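Local atomic coordinates of putative metallopeptidase (Shewanella baltica OS155, PDB entry 3IEH), a protein that is probably a zinc-dependent hydrolase of the peptidase M14 family, perhaps a metallocarboxypeptidase. Residues Cys169-Leu174 and Thr245-Leu250; Arg176-Tyr181 and Phe204-Asp209. All coordinates share one frame; numbering follows the deposited sequence.

Contact 1 of 2, residues Cys169-Leu174 and Thr245-Leu250. With ZN (zinc ion), chain B.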
loop_
_atom_site.group_PDB
_atom_site.type_symbol
_atom_site.label_atom_id
_atom_site.label_comp_id
_atom_site.label_asym_id
_atom_site.label_seq_id
_atom_site.Cartn_x
_atom_site.Cartn_y
_atom_site.Cartn_z
ATOM N N CYS A 169 -0.587 -0.175 1.930
ATOM C CA CYS A 169 -0.242 0.491 3.186
ATOM C C CYS A 169 -0.560 1.984 3.204
ATOM O O CYS A 169 0.137 2.796 2.574
ATOM C CB CYS A 169 1.212 0.238 3.481
ATOM S SG CYS A 169 1.459 -1.549 3.719
ATOM N N HIS A 170 -1.624 2.331 3.926
ATOM C CA HIS A 170 -2.109 3.694 3.993
ATOM C C HIS A 170 -1.914 4.244 5.378
ATOM O O HIS A 170 -1.490 3.529 6.306
ATOM C CB HIS A 170 -3.583 3.736 3.623
ATOM C CG HIS A 170 -3.836 3.510 2.163
ATOM N ND1 HIS A 170 -4.205 4.521 1.311
ATOM C CD2 HIS A 170 -3.713 2.405 1.398
ATOM C CE1 HIS A 170 -4.346 4.041 0.092
ATOM N NE2 HIS A 170 -4.054 2.759 0.116
ATOM N N GLU A 171 -2.158 5.539 5.501
ATOM C CA GLU A 171 -2.144 6.202 6.794
ATOM C C GLU A 171 -3.344 7.123 6.904
ATOM O O GLU A 171 -3.877 7.559 5.911
ATOM C CB GLU A 171 -0.879 7.002 6.995
ATOM C CG GLU A 171 0.396 6.240 6.901
ATOM C CD GLU A 171 1.464 6.893 7.754
ATOM O OE1 GLU A 171 2.151 7.773 7.237
ATOM O OE2 GLU A 171 1.568 6.607 8.969
ATOM N N ASP A 172 -3.767 7.404 8.128
ATOM C CA ASP A 172 -4.909 8.280 8.381
ATOM C C ASP A 172 -4.406 9.473 9.209
ATOM O O ASP A 172 -4.114 9.329 10.399
ATOM C CB ASP A 172 -6.011 7.468 9.096
ATOM C CG ASP A 172 -7.300 8.266 9.370
ATOM O OD1 ASP A 172 -7.363 9.511 9.218
ATOM O OD2 ASP A 172 -8.270 7.618 9.785
ATOM N N VAL A 173 -4.317 10.641 8.563
ATOM C CA VAL A 173 -3.854 11.894 9.207
ATOM C C VAL A 173 -4.862 12.466 10.223
ATOM O O VAL A 173 -4.516 13.307 11.029
ATOM C CB VAL A 173 -3.467 12.994 8.154
ATOM C CG1 VAL A 173 -4.690 13.487 7.338
ATOM C CG2 VAL A 173 -2.822 14.156 8.828
ATOM N N LEU A 174 -6.100 11.990 10.200
ATOM C CA LEU A 174 -7.080 12.413 11.167
ATOM C C LEU A 174 -7.158 11.482 12.367
ATOM O O LEU A 174 -7.995 11.691 13.243
ATOM C CB LEU A 174 -8.448 12.506 10.512
ATOM C CG LEU A 174 -8.559 13.607 9.446
ATOM C CD1 LEU A 174 -9.964 13.610 8.851
ATOM C CD2 LEU A 174 -8.197 14.989 10.010
ATOM N N THR A 245 -4.006 -1.448 5.396
ATOM C CA THR A 245 -3.691 -1.059 6.756
ATOM C C THR A 245 -3.680 0.460 6.848
ATOM O O THR A 245 -3.313 1.147 5.895
ATOM C CB THR A 245 -2.313 -1.594 7.200
ATOM O OG1 THR A 245 -1.327 -1.107 6.302
ATOM C CG2 THR A 245 -2.283 -3.152 7.201
ATOM N N GLU A 246 -4.108 0.970 7.998
ATOM C CA GLU A 246 -4.132 2.410 8.245
ATOM C C GLU A 246 -3.404 2.686 9.569
ATOM O O GLU A 246 -3.943 2.440 10.633
ATOM C CB GLU A 246 -5.587 2.897 8.321
ATOM C CG GLU A 246 -6.353 2.736 7.017
ATOM C CD GLU A 246 -6.127 3.873 6.023
ATOM O OE1 GLU A 246 -5.492 4.919 6.334
ATOM O OE2 GLU A 246 -6.619 3.712 4.905
ATOM N N THR A 247 -2.158 3.133 9.488
ATOM C CA THR A 247 -1.447 3.603 10.659
ATOM C C THR A 247 -1.844 5.063 10.944
ATOM O O THR A 247 -2.142 5.852 10.035
ATOM C CB THR A 247 0.095 3.465 10.517
ATOM O OG1 THR A 247 0.544 4.047 9.281
ATOM C CG2 THR A 247 0.515 2.006 10.596
ATOM N N PRO A 248 -1.864 5.437 12.209
ATOM C CA PRO A 248 -2.322 6.783 12.556
ATOM C C PRO A 248 -1.254 7.850 12.387
ATOM O O PRO A 248 -0.254 7.845 13.125
ATOM C CB PRO A 248 -2.713 6.638 14.032
ATOM C CG PRO A 248 -1.839 5.509 14.542
ATOM C CD PRO A 248 -1.616 4.589 13.386
ATOM N N ALA A 249 -1.505 8.814 11.501
ATOM C CA ALA A 249 -0.486 9.802 11.144
ATOM C C ALA A 249 -0.361 10.947 12.154
ATOM O O ALA A 249 0.422 11.881 11.938
ATOM C CB ALA A 249 -0.721 10.340 9.719
ATOM N N LEU A 250 -1.141 10.879 13.238
ATOM C CA LEU A 250 -1.000 11.802 14.400
ATOM C C LEU A 250 0.036 11.268 15.400
ATOM O O LEU A 250 0.378 11.942 16.348
ATOM C CB LEU A 250 -2.346 12.045 15.127
ATOM C CG LEU A 250 -3.452 12.791 14.365
ATOM C CD1 LEU A 250 -4.773 12.861 15.202
ATOM C CD2 LEU A 250 -2.966 14.206 13.938
HETATM ZN ZN ZN B . -4.924 6.729 2.120
HETATM O O HOH W 1 -6.693 6.051 3.434
#
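The His170 ring and the Glu246 carboxylate lie on the same face of the sheet, their planes 39° apart, with carboxylate atom OE2 approaching the ring obliquely. ND1 of the ring binds the zinc ion at 2.5 Å, and the other ring nitrogen, NE2, makes a weak hydrogen bond to Thr168 OG1; the ring of His76 meets that of His170 at a steep angle. Glu246 is bent at chi2 (-83°), which brings Glu246 OE2 to 3.3 Å from His170 CB. OE2 also accepts a hydrogen bond of 2.8 Å from a water bound to the zinc at 2.3 Å; His76 and Glu79 are the other protein ligands. A glutamate beside a metal-bound water fits the proton donor/acceptor role predicted for Glu246 in an M14 peptidase. The two strands beneath are parallel neighbours near the middle of the mixed sheet, joined by His170 N to Thr245 O (2.9 Å), Thr247 N to His170 O and Asp172 N to Thr247 O. On the other face, Thr247 OG1 donates to Glu171 OE2 at 2.8 Å, on the anti side of a carboxylate that also forms a salt bridge with Arg256. Just past strand 245-248, Ala249 N donates to Asp172 O from above the carbonyl plane, and Ala249 CB packs 3.5 Å from Val173 CA. Asp172 closes an Asx turn through OD1 and Leu174 N, while its OD2 is hydrogen-bonded to Tyr179 OH.

Contact 2 of 2, residues Arg176-Tyr181 and Phe204-Asp209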
loop_
_atom_site.group_PDB
_atom_site.type_symbol
_atom_site.label_atom_id
_atom_site.label_comp_id
_atom_site.label_asym_id
_atom_site.label_seq_id
_atom_site.Cartn_x
_atom_site.Cartn_y
_atom_site.Cartn_z
ATOM N N ARG A 176 -5.380 9.032 15.647
ATOM C CA ARG A 176 -4.320 8.589 16.548
ATOM C C ARG A 176 -4.387 7.058 16.798
ATOM O O ARG A 176 -3.530 6.501 17.470
ATOM C CB ARG A 176 -4.341 9.392 17.840
ATOM C CG ARG A 176 -5.568 9.215 18.681
ATOM C CD ARG A 176 -5.420 9.989 19.999
ATOM N NE ARG A 176 -4.341 9.440 20.814
ATOM C CZ ARG A 176 -4.412 8.304 21.510
ATOM N NH1 ARG A 176 -5.522 7.564 21.522
ATOM N NH2 ARG A 176 -3.351 7.900 22.205
ATOM N N GLU A 177 -5.371 6.391 16.187
ATOM C CA GLU A 177 -5.657 4.971 16.414
ATOM C C GLU A 177 -5.504 4.173 15.123
ATOM O O GLU A 177 -5.948 4.628 14.074
ATOM C CB GLU A 177 -7.106 4.821 16.898
ATOM C CG GLU A 177 -7.364 5.407 18.263
ATOM C CD GLU A 177 -8.820 5.307 18.688
ATOM O OE1 GLU A 177 -9.691 5.270 17.814
ATOM O OE2 GLU A 177 -9.097 5.274 19.904
ATOM N N ALA A 178 -4.902 2.995 15.190
ATOM C CA ALA A 178 -4.690 2.179 13.972
ATOM C C ALA A 178 -5.960 1.403 13.579
ATOM O O ALA A 178 -6.836 1.164 14.411
ATOM C CB ALA A 178 -3.533 1.202 14.180
ATOM N N TYR A 179 -6.056 1.019 12.310
ATOM C CA TYR A 179 -7.115 0.126 11.876
ATOM C C TYR A 179 -6.740 -0.466 10.533
ATOM O O TYR A 179 -5.713 -0.111 9.936
ATOM C CB TYR A 179 -8.504 0.811 11.867
ATOM C CG TYR A 179 -8.585 2.034 11.005
ATOM C CD1 TYR A 179 -8.102 3.277 11.471
ATOM C CD2 TYR A 179 -9.155 1.970 9.726
ATOM C CE1 TYR A 179 -8.173 4.422 10.676
ATOM C CE2 TYR A 179 -9.234 3.116 8.905
ATOM C CZ TYR A 179 -8.719 4.332 9.375
ATOM O OH TYR A 179 -8.796 5.459 8.578
ATOM N N VAL A 180 -7.539 -1.430 10.091
ATOM C CA VAL A 180 -7.252 -2.158 8.870
ATOM C C VAL A 180 -8.540 -2.581 8.170
ATOM O O VAL A 180 -9.456 -3.033 8.819
ATOM C CB VAL A 180 -6.385 -3.419 9.157
ATOM C CG1 VAL A 180 -6.956 -4.207 10.306
ATOM C CG2 VAL A 180 -6.313 -4.294 7.912
ATOM N N TYR A 181 -8.595 -2.379 6.854
ATOM C CA TYR A 181 -9.675 -2.848 6.000
ATOM C C TYR A 181 -9.186 -4.182 5.504
ATOM O O TYR A 181 -8.096 -4.235 4.980
ATOM C CB TYR A 181 -9.862 -1.952 4.748
ATOM C CG TYR A 181 -10.304 -0.515 4.993
ATOM C CD1 TYR A 181 -9.376 0.496 5.242
ATOM C CD2 TYR A 181 -11.636 -0.164 4.930
ATOM C CE1 TYR A 181 -9.778 1.811 5.458
ATOM C CE2 TYR A 181 -12.049 1.136 5.152
ATOM C CZ TYR A 181 -11.131 2.119 5.406
ATOM O OH TYR A 181 -11.577 3.410 5.617
ATOM N N PHE A 204 0.281 0.805 18.189
ATOM C CA PHE A 204 -0.651 1.902 18.429
ATOM C C PHE A 204 -1.908 1.448 19.134
ATOM O O PHE A 204 -2.226 0.255 19.158
ATOM C CB PHE A 204 -1.053 2.556 17.089
ATOM C CG PHE A 204 0.098 2.971 16.246
ATOM C CD1 PHE A 204 0.919 4.010 16.644
ATOM C CD2 PHE A 204 0.361 2.328 15.049
ATOM C CE1 PHE A 204 1.991 4.397 15.880
ATOM C CE2 PHE A 204 1.438 2.698 14.281
ATOM C CZ PHE A 204 2.258 3.735 14.693
ATOM N N PRO A 205 -2.629 2.403 19.726
ATOM C CA PRO A 205 -3.983 2.021 20.167
ATOM C C PRO A 205 -4.842 1.727 18.907
ATOM O O PRO A 205 -4.549 2.246 17.827
ATOM C CB PRO A 205 -4.501 3.247 20.929
ATOM C CG PRO A 205 -3.580 4.419 20.555
ATOM C CD PRO A 205 -2.297 3.822 19.965
ATOM N N ILE A 206 -5.874 0.910 19.070
ATOM C CA ILE A 206 -6.731 0.444 17.995
ATOM C C ILE A 206 -8.038 1.253 17.863
ATOM O O ILE A 206 -8.559 1.749 18.836
ATOM C CB ILE A 206 -7.055 -1.049 18.271
ATOM C CG1 ILE A 206 -5.825 -1.910 17.941
ATOM C CG2 ILE A 206 -8.284 -1.505 17.526
ATOM C CD1 ILE A 206 -5.199 -1.707 16.545
ATOM N N ALA A 207 -8.571 1.380 16.651
ATOM C CA ALA A 207 -9.865 2.065 16.453
ATOM C C ALA A 207 -10.960 1.125 16.964
ATOM O O ALA A 207 -11.511 0.316 16.209
ATOM C CB ALA A 207 -10.074 2.402 14.998
ATOM N N VAL A 208 -11.235 1.201 18.263
ATOM C CA VAL A 208 -12.177 0.282 18.900
ATOM C C VAL A 208 -13.550 0.356 18.245
ATOM O O VAL A 208 -14.213 -0.661 18.077
ATOM C CB VAL A 208 -12.244 0.502 20.441
ATOM C CG1 VAL A 208 -13.548 -0.056 21.032
ATOM C CG2 VAL A 208 -11.008 -0.133 21.102
ATOM N N ASP A 209 -13.948 1.562 17.851
ATOM C CA ASP A 209 -15.233 1.782 17.225
ATOM C C ASP A 209 -15.220 3.079 16.458
ATOM O O ASP A 209 -14.232 3.788 16.450
ATOM C CB ASP A 209 -16.333 1.815 18.282
ATOM C CG ASP A 209 -16.095 2.884 19.333
ATOM O OD1 ASP A 209 -15.723 4.051 18.992
ATOM O OD2 ASP A 209 -16.298 2.543 20.507
#
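Ala178 and Ile206 face each other as a single beta bridge, in which both polar backbone atoms of Ala178 are used: its N donates to Pro205 O at 2.8 Å, and its O accepts from Ala207 N at 2.8 Å. Apolar carbons pack around this pair. Ala178 CB lies 4.1 Å from Phe204 CB, with Ile206 CD1 also packed against it, while Ala207 CB sits 3.8 Å from Tyr179 CB. Toward the surface, the Glu177 side chain runs out extended (chi2 177°) beside the loop, so that its OE1 comes within 3.5 Å of Ala207 CA. The side chains of Arg176 and Pro205 cross at about a right angle, with Arg176 NH1 3.8 Å from Pro205 CG. Further out, the Phe204 ring leads away from Ala178 to pack on helix 253-271 and strand 242-248, and Ala207 is tied by its backbone to Gly220. Tyr179 opens strand 179-183, its ring against Glu246, the predicted active-site residue. The loop that follows helix 191-201 thus joins the start of that strand by one isolated beta bridge, then changes direction in an inverse gamma turn centred on Ala207.

From the N terminus, the chain first lays down zinc ligands His76 and Glu79, then enters contact 1 on strand 165-172. It turns at once into 176-181, passes through helix 191-201 and returns at 204-209 to close the short loop of contact 2. Only after strand 221-223 and helix 230-237 does 245-250 arrive to close the longer loop of contact 1, which therefore encloses contact 2 in sequence. In the sheet, strand 242-248 lies between the two earlier strands: parallel to 165-172 and antiparallel to 179-183, to which it is joined by Glu246 N and Tyr179 O. Pro248 also packs against the backbone of Arg176 and Glu177.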